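Local coordinates for protein glutathione S-transferase delta (Bombyx mori, PDB 3VK9) that probably conjugates glutathione to electrophilic compounds, as a homodimeric delta-class glutathione transferase of the silkmoth, at residues 47-59 against 63-77. Numbering follows the deposited sequence.
Sequences KLNPQHTVPTLVD and SIWESRAIITYLVNK
The side-chain amide of Asn49 lies stacked on one face of the Trp65 indole, the two planes 25° apart and Asn49 OD1 3.2 Å above the ring. At the indole edge Trp65 NE1 donates a nearly straight bond to Gln51 OE1 (2.9 Å), which it meets from above the amide plane of Gln51; a water joins the same oxygen to Glu66 OE2, and a second water, in the ring plane, bridges Thr53 OG1 and Trp65 O. The Tyr73 ring has Asp59 OD2 at its edge, in plane; Tyr73 OH donates to it over 2.4 Å, a value so short that it is doubtful. Lys77 NZ forms a salt bridge to the same oxygen at 2.7 Å, and Lys90 of the second subunit reaches both hydroxyl and carboxylate, probably favouring a charged Asp59.

Pro50 CD packs against Trp65 CH2. The Asn49 amide is itself fixed: OD1 accepts from Gln51 N in an Asx turn, while ND2 donates to Thr53 OG1 and Thr56 OG1, the latter also bonded to Tyr45. With an alanine in place of Trp65, Asn49 would probably lose the surface it lies on and Gln51 OE1 its indole donor. Chi1 of 171° carries Ser63 OG across to Leu48 O, to which it donates a hydrogen bond (2.5 Å). Ile70 CD1 rests on Pro55 CG (3.7 Å) and on Leu57 CB.

The cis peptide before Pro55 marks the cis-proline of the thioredoxin-like fold, whose preceding residue in related transferases pairs with the glutathione backbone. Leu57 and Ile64 form an antiparallel hydrogen-bonded pair in hairpin 56-59/62-64. Helix 67-78 packs on the sheet's Leu57 face, strand 4-7 flanks strand 56-59, and Gln97 of the second subunit packs on Ile64 and Trp65.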
loop_
_atom_site.group_PDB
_atom_site.type_symbol
_atom_site.label_atom_id
_atom_site.label_comp_id
_atom_site.label_asym_id
_atom_site.label_seq_id
_atom_site.Cartn_x
_atom_site.Cartn_y
_atom_site.Cartn_z
ATOM N N LYS A 47 13.776 7.725 16.763
ATOM C CA LYS A 47 15.042 7.321 16.159
ATOM C C LYS A 47 14.867 6.088 15.266
ATOM O O LYS A 47 15.381 6.039 14.151
ATOM C CB LYS A 47 16.090 7.018 17.237
ATOM C CG LYS A 47 17.432 6.569 16.662
ATOM C CD LYS A 47 18.480 6.458 17.742
ATOM C CE LYS A 47 19.821 6.022 17.151
ATOM N NZ LYS A 47 19.777 4.630 16.596
ATOM N N LEU A 48 14.137 5.094 15.771
ATOM C CA LEU A 48 13.925 3.850 15.048
ATOM C C LEU A 48 12.870 4.032 13.960
ATOM O O LEU A 48 12.987 3.500 12.857
ATOM C CB LEU A 48 13.504 2.744 16.030
ATOM C CG LEU A 48 14.533 2.431 17.129
ATOM C CD1 LEU A 48 14.046 1.291 18.026
ATOM C CD2 LEU A 48 15.876 2.101 16.503
ATOM N N ASN A 49 11.843 4.807 14.277
ATOM C CA ASN A 49 10.712 4.979 13.391
ATOM C C ASN A 49 10.106 6.364 13.580
ATOM O O ASN A 49 9.306 6.570 14.492
ATOM C CB ASN A 49 9.647 3.908 13.674
ATOM C CG ASN A 49 8.447 4.041 12.764
ATOM O OD1 ASN A 49 8.342 5.006 12.007
ATOM N ND2 ASN A 49 7.539 3.073 12.824
ATOM N N PRO A 50 10.493 7.317 12.722
ATOM C CA PRO A 50 9.984 8.687 12.823
ATOM C C PRO A 50 8.475 8.785 12.576
ATOM O O PRO A 50 7.864 9.791 12.910
ATOM C CB PRO A 50 10.772 9.433 11.736
ATOM C CG PRO A 50 11.292 8.356 10.816
ATOM C CD PRO A 50 11.532 7.179 11.684
ATOM N N GLN A 51 7.880 7.749 11.997
ATOM C CA GLN A 51 6.437 7.749 11.787
ATOM C C GLN A 51 5.719 7.261 13.042
ATOM O O GLN A 51 4.490 7.212 13.082
ATOM C CB GLN A 51 6.062 6.873 10.586
ATOM C CG GLN A 51 4.657 7.139 10.074
ATOM C CD GLN A 51 4.455 6.654 8.660
ATOM O OE1 GLN A 51 5.407 6.237 7.990
ATOM N NE2 GLN A 51 3.207 6.710 8.189
ATOM N N HIS A 52 6.502 6.899 14.059
ATOM C CA HIS A 52 5.969 6.454 15.346
ATOM C C HIS A 52 4.765 5.515 15.266
ATOM O O HIS A 52 3.748 5.745 15.916
ATOM C CB HIS A 52 5.693 7.632 16.306
ATOM C CG HIS A 52 4.732 8.662 15.790
ATOM N ND1 HIS A 52 3.362 8.502 15.844
ATOM C CD2 HIS A 52 4.940 9.903 15.285
ATOM C CE1 HIS A 52 2.771 9.579 15.364
ATOM N NE2 HIS A 52 3.706 10.445 15.012
ATOM N N THR A 53 4.908 4.451 14.480
ATOM C CA THR A 53 3.881 3.420 14.353
ATOM C C THR A 53 4.431 2.061 14.768
ATOM O O THR A 53 5.642 1.899 14.993
ATOM C CB THR A 53 3.420 3.287 12.895
ATOM O OG1 THR A 53 4.549 2.975 12.070
ATOM C CG2 THR A 53 2.753 4.592 12.405
ATOM N N VAL A 54 3.534 1.087 14.875
ATOM C CA VAL A 54 3.932 -0.314 14.974
ATOM C C VAL A 54 3.286 -1.051 13.821
ATOM O O VAL A 54 2.242 -0.627 13.328
ATOM C CB VAL A 54 3.509 -0.943 16.300
ATOM C CG1 VAL A 54 4.345 -0.357 17.462
ATOM C CG2 VAL A 54 2.041 -0.725 16.538
ATOM N N PRO A 55 3.907 -2.153 13.373
ATOM C CA PRO A 55 5.139 -2.698 13.949
ATOM C C PRO A 55 6.379 -1.982 13.437
ATOM O O PRO A 55 6.335 -1.344 12.383
ATOM C CB PRO A 55 5.147 -4.126 13.411
ATOM C CG PRO A 55 4.543 -3.983 12.045
ATOM C CD PRO A 55 3.444 -2.952 12.223
ATOM N N THR A 56 7.489 -2.105 14.159
ATOM C CA THR A 56 8.774 -1.704 13.601
ATOM C C THR A 56 9.752 -2.870 13.747
ATOM O O THR A 56 10.020 -3.347 14.859
ATOM C CB THR A 56 9.355 -0.433 14.290
ATOM O OG1 THR A 56 8.377 0.617 14.286
ATOM C CG2 THR A 56 10.614 0.048 13.587
ATOM N N LEU A 57 10.270 -3.322 12.613
ATOM C CA LEU A 57 11.230 -4.414 12.559
ATOM C C LEU A 57 12.637 -3.796 12.584
ATOM O O LEU A 57 12.920 -2.902 11.797
ATOM C CB LEU A 57 11.001 -5.178 11.248
ATOM C CG LEU A 57 11.725 -6.501 10.933
ATOM C CD1 LEU A 57 13.142 -6.306 10.432
ATOM C CD2 LEU A 57 11.666 -7.436 12.119
ATOM N N VAL A 58 13.507 -4.236 13.490
ATOM C CA VAL A 58 14.875 -3.705 13.517
ATOM C C VAL A 58 15.887 -4.824 13.356
ATOM O O VAL A 58 16.023 -5.701 14.218
ATOM C CB VAL A 58 15.183 -2.898 14.791
ATOM C CG1 VAL A 58 16.604 -2.332 14.734
ATOM C CG2 VAL A 58 14.172 -1.780 14.951
ATOM N N ASP A 59 16.600 -4.778 12.235
ATOM C CA ASP A 59 17.490 -5.852 11.841
ATOM C C ASP A 59 18.882 -5.250 11.644
ATOM O O ASP A 59 19.248 -4.854 10.540
ATOM C CB ASP A 59 16.972 -6.500 10.556
ATOM C CG ASP A 59 17.763 -7.722 10.158
ATOM O OD1 ASP A 59 18.738 -8.038 10.858
ATOM O OD2 ASP A 59 17.425 -8.363 9.139
ATOM N N SER A 63 15.893 -0.473 9.900
ATOM C CA SER A 63 14.606 -0.327 10.536
ATOM C C SER A 63 13.544 -0.176 9.442
ATOM O O SER A 63 13.645 0.714 8.595
ATOM C CB SER A 63 14.628 0.900 11.454
ATOM O OG SER A 63 13.338 1.192 11.943
ATOM N N ILE A 64 12.533 -1.042 9.441
ATOM C CA ILE A 64 11.396 -0.855 8.530
ATOM C C ILE A 64 10.073 -1.102 9.240
ATOM O O ILE A 64 9.965 -2.010 10.068
ATOM C CB ILE A 64 11.487 -1.751 7.289
ATOM C CG1 ILE A 64 11.525 -3.217 7.684
ATOM C CG2 ILE A 64 12.721 -1.408 6.456
ATOM C CD1 ILE A 64 11.460 -4.130 6.494
ATOM N N TRP A 65 9.065 -0.298 8.918
ATOM C CA TRP A 65 7.843 -0.316 9.707
ATOM C C TRP A 65 6.510 -0.552 8.976
ATOM O O TRP A 65 5.464 -0.649 9.616
ATOM C CB TRP A 65 7.757 0.934 10.581
ATOM C CG TRP A 65 7.847 2.248 9.847
ATOM C CD1 TRP A 65 6.805 2.981 9.345
ATOM C CD2 TRP A 65 9.041 3.000 9.565
ATOM N NE1 TRP A 65 7.276 4.133 8.768
ATOM C CE2 TRP A 65 8.641 4.170 8.887
ATOM C CE3 TRP A 65 10.400 2.792 9.811
ATOM C CZ2 TRP A 65 9.548 5.125 8.455
ATOM C CZ3 TRP A 65 11.306 3.750 9.384
ATOM C CH2 TRP A 65 10.876 4.903 8.718
ATOM N N GLU A 66 6.534 -0.638 7.657
ATOM C CA GLU A 66 5.321 -1.008 6.950
ATOM C C GLU A 66 5.197 -2.529 7.032
ATOM O O GLU A 66 6.048 -3.251 6.518
ATOM C CB GLU A 66 5.387 -0.520 5.502
ATOM C CG GLU A 66 5.314 1.005 5.387
ATOM C CD GLU A 66 3.888 1.537 5.639
ATOM O OE1 GLU A 66 2.928 0.739 5.543
ATOM O OE2 GLU A 66 3.730 2.738 5.942
ATOM N N SER A 67 4.144 -3.002 7.692
ATOM C CA SER A 67 3.943 -4.427 7.906
ATOM C C SER A 67 4.115 -5.166 6.583
ATOM O O SER A 67 4.731 -6.221 6.528
ATOM C CB SER A 67 2.547 -4.699 8.470
ATOM O OG SER A 67 1.563 -4.175 7.600
ATOM N N ARG A 68 3.578 -4.592 5.515
ATOM C CA ARG A 68 3.569 -5.274 4.220
ATOM C C ARG A 68 4.929 -5.343 3.539
ATOM O O ARG A 68 5.150 -6.221 2.716
ATOM C CB ARG A 68 2.477 -4.688 3.311
ATOM C CG ARG A 68 1.083 -4.933 3.917
ATOM C CD ARG A 68 -0.002 -4.065 3.305
ATOM N NE ARG A 68 -1.247 -4.151 4.061
ATOM C CZ ARG A 68 -1.536 -3.379 5.107
ATOM N NH1 ARG A 68 -0.662 -2.461 5.531
ATOM N NH2 ARG A 68 -2.690 -3.537 5.747
ATOM N N ALA A 69 5.835 -4.425 3.885
ATOM C CA ALA A 69 7.242 -4.558 3.499
ATOM C C ALA A 69 8.010 -5.534 4.414
ATOM O O ALA A 69 8.950 -6.199 3.969
ATOM C CB ALA A 69 7.936 -3.194 3.481
ATOM N N ILE A 70 7.632 -5.591 5.692
ATOM C CA ILE A 70 8.301 -6.482 6.641
ATOM C C ILE A 70 8.037 -7.953 6.284
ATOM O O ILE A 70 8.955 -8.791 6.295
ATOM C CB ILE A 70 7.810 -6.243 8.090
ATOM C CG1 ILE A 70 8.241 -4.869 8.607
ATOM C CG2 ILE A 70 8.279 -7.395 9.013
ATOM C CD1 ILE A 70 7.539 -4.422 9.935
ATOM N N ILE A 71 6.784 -8.279 5.984
ATOM C CA ILE A 71 6.443 -9.676 5.731
ATOM C C ILE A 71 7.102 -10.194 4.456
ATOM O O ILE A 71 7.532 -11.344 4.402
ATOM C CB ILE A 71 4.902 -9.949 5.731
ATOM C CG1 ILE A 71 4.217 -9.247 4.553
ATOM C CG2 ILE A 71 4.284 -9.526 7.072
ATOM C CD1 ILE A 71 2.687 -9.252 4.600
ATOM N N THR A 72 7.194 -9.360 3.430
ATOM C CA THR A 72 7.879 -9.813 2.222
ATOM C C THR A 72 9.386 -9.849 2.487
ATOM O O THR A 72 10.076 -10.740 1.993
ATOM C CB THR A 72 7.537 -8.978 0.983
ATOM O OG1 THR A 72 7.962 -7.620 1.170
ATOM C CG2 THR A 72 6.017 -9.012 0.692
ATOM N N TYR A 73 9.892 -8.904 3.287
ATOM C CA TYR A 73 11.307 -8.934 3.684
ATOM C C TYR A 73 11.724 -10.229 4.412
ATOM O O TYR A 73 12.784 -10.781 4.143
ATOM C CB TYR A 73 11.652 -7.746 4.579
ATOM C CG TYR A 73 13.051 -7.807 5.183
ATOM C CD1 TYR A 73 14.186 -7.619 4.386
ATOM C CD2 TYR A 73 13.242 -8.027 6.553
ATOM C CE1 TYR A 73 15.471 -7.638 4.927
ATOM C CE2 TYR A 73 14.555 -8.056 7.116
ATOM C CZ TYR A 73 15.651 -7.862 6.290
ATOM O OH TYR A 73 16.936 -7.877 6.796
ATOM N N LEU A 74 10.892 -10.694 5.341
ATOM C CA LEU A 74 11.154 -11.933 6.082
ATOM C C LEU A 74 11.297 -13.149 5.170
ATOM O O LEU A 74 12.182 -13.988 5.376
ATOM C CB LEU A 74 10.068 -12.184 7.147
ATOM C CG LEU A 74 10.028 -11.137 8.271
ATOM C CD1 LEU A 74 8.864 -11.396 9.219
ATOM C CD2 LEU A 74 11.350 -11.087 9.039
ATOM N N VAL A 75 10.424 -13.241 4.164
ATOM C CA VAL A 75 10.517 -14.306 3.184
ATOM C C VAL A 75 11.749 -14.141 2.293
ATOM O O VAL A 75 12.483 -15.102 2.096
ATOM C CB VAL A 75 9.239 -14.413 2.301
ATOM C CG1 VAL A 75 9.377 -15.547 1.327
ATOM C CG2 VAL A 75 8.002 -14.586 3.156
ATOM N N ASN A 76 11.971 -12.929 1.769
ATOM C CA ASN A 76 13.090 -12.659 0.859
ATOM C C ASN A 76 14.411 -12.970 1.532
ATOM O O ASN A 76 15.341 -13.480 0.901
ATOM C CB ASN A 76 13.111 -11.188 0.383
ATOM C CG ASN A 76 11.958 -10.845 -0.562
ATOM O OD1 ASN A 76 11.361 -11.730 -1.191
ATOM N ND2 ASN A 76 11.648 -9.540 -0.673
ATOM N N LYS A 77 14.478 -12.653 2.822
ATOM C CA LYS A 77 15.674 -12.872 3.619
ATOM C C LYS A 77 15.885 -14.337 3.959
ATOM O O LYS A 77 16.946 -14.875 3.693
ATOM C CB LYS A 77 15.621 -12.064 4.930
ATOM C CG LYS A 77 16.931 -12.154 5.709
ATOM C CD LYS A 77 16.960 -11.283 6.953
ATOM C CE LYS A 77 18.367 -11.344 7.576
ATOM N NZ LYS A 77 18.410 -10.844 8.965
HETATM O O HOH W 1 5.510 4.550 5.823
HETATM O O HOH W 2 3.649 1.214 10.263
#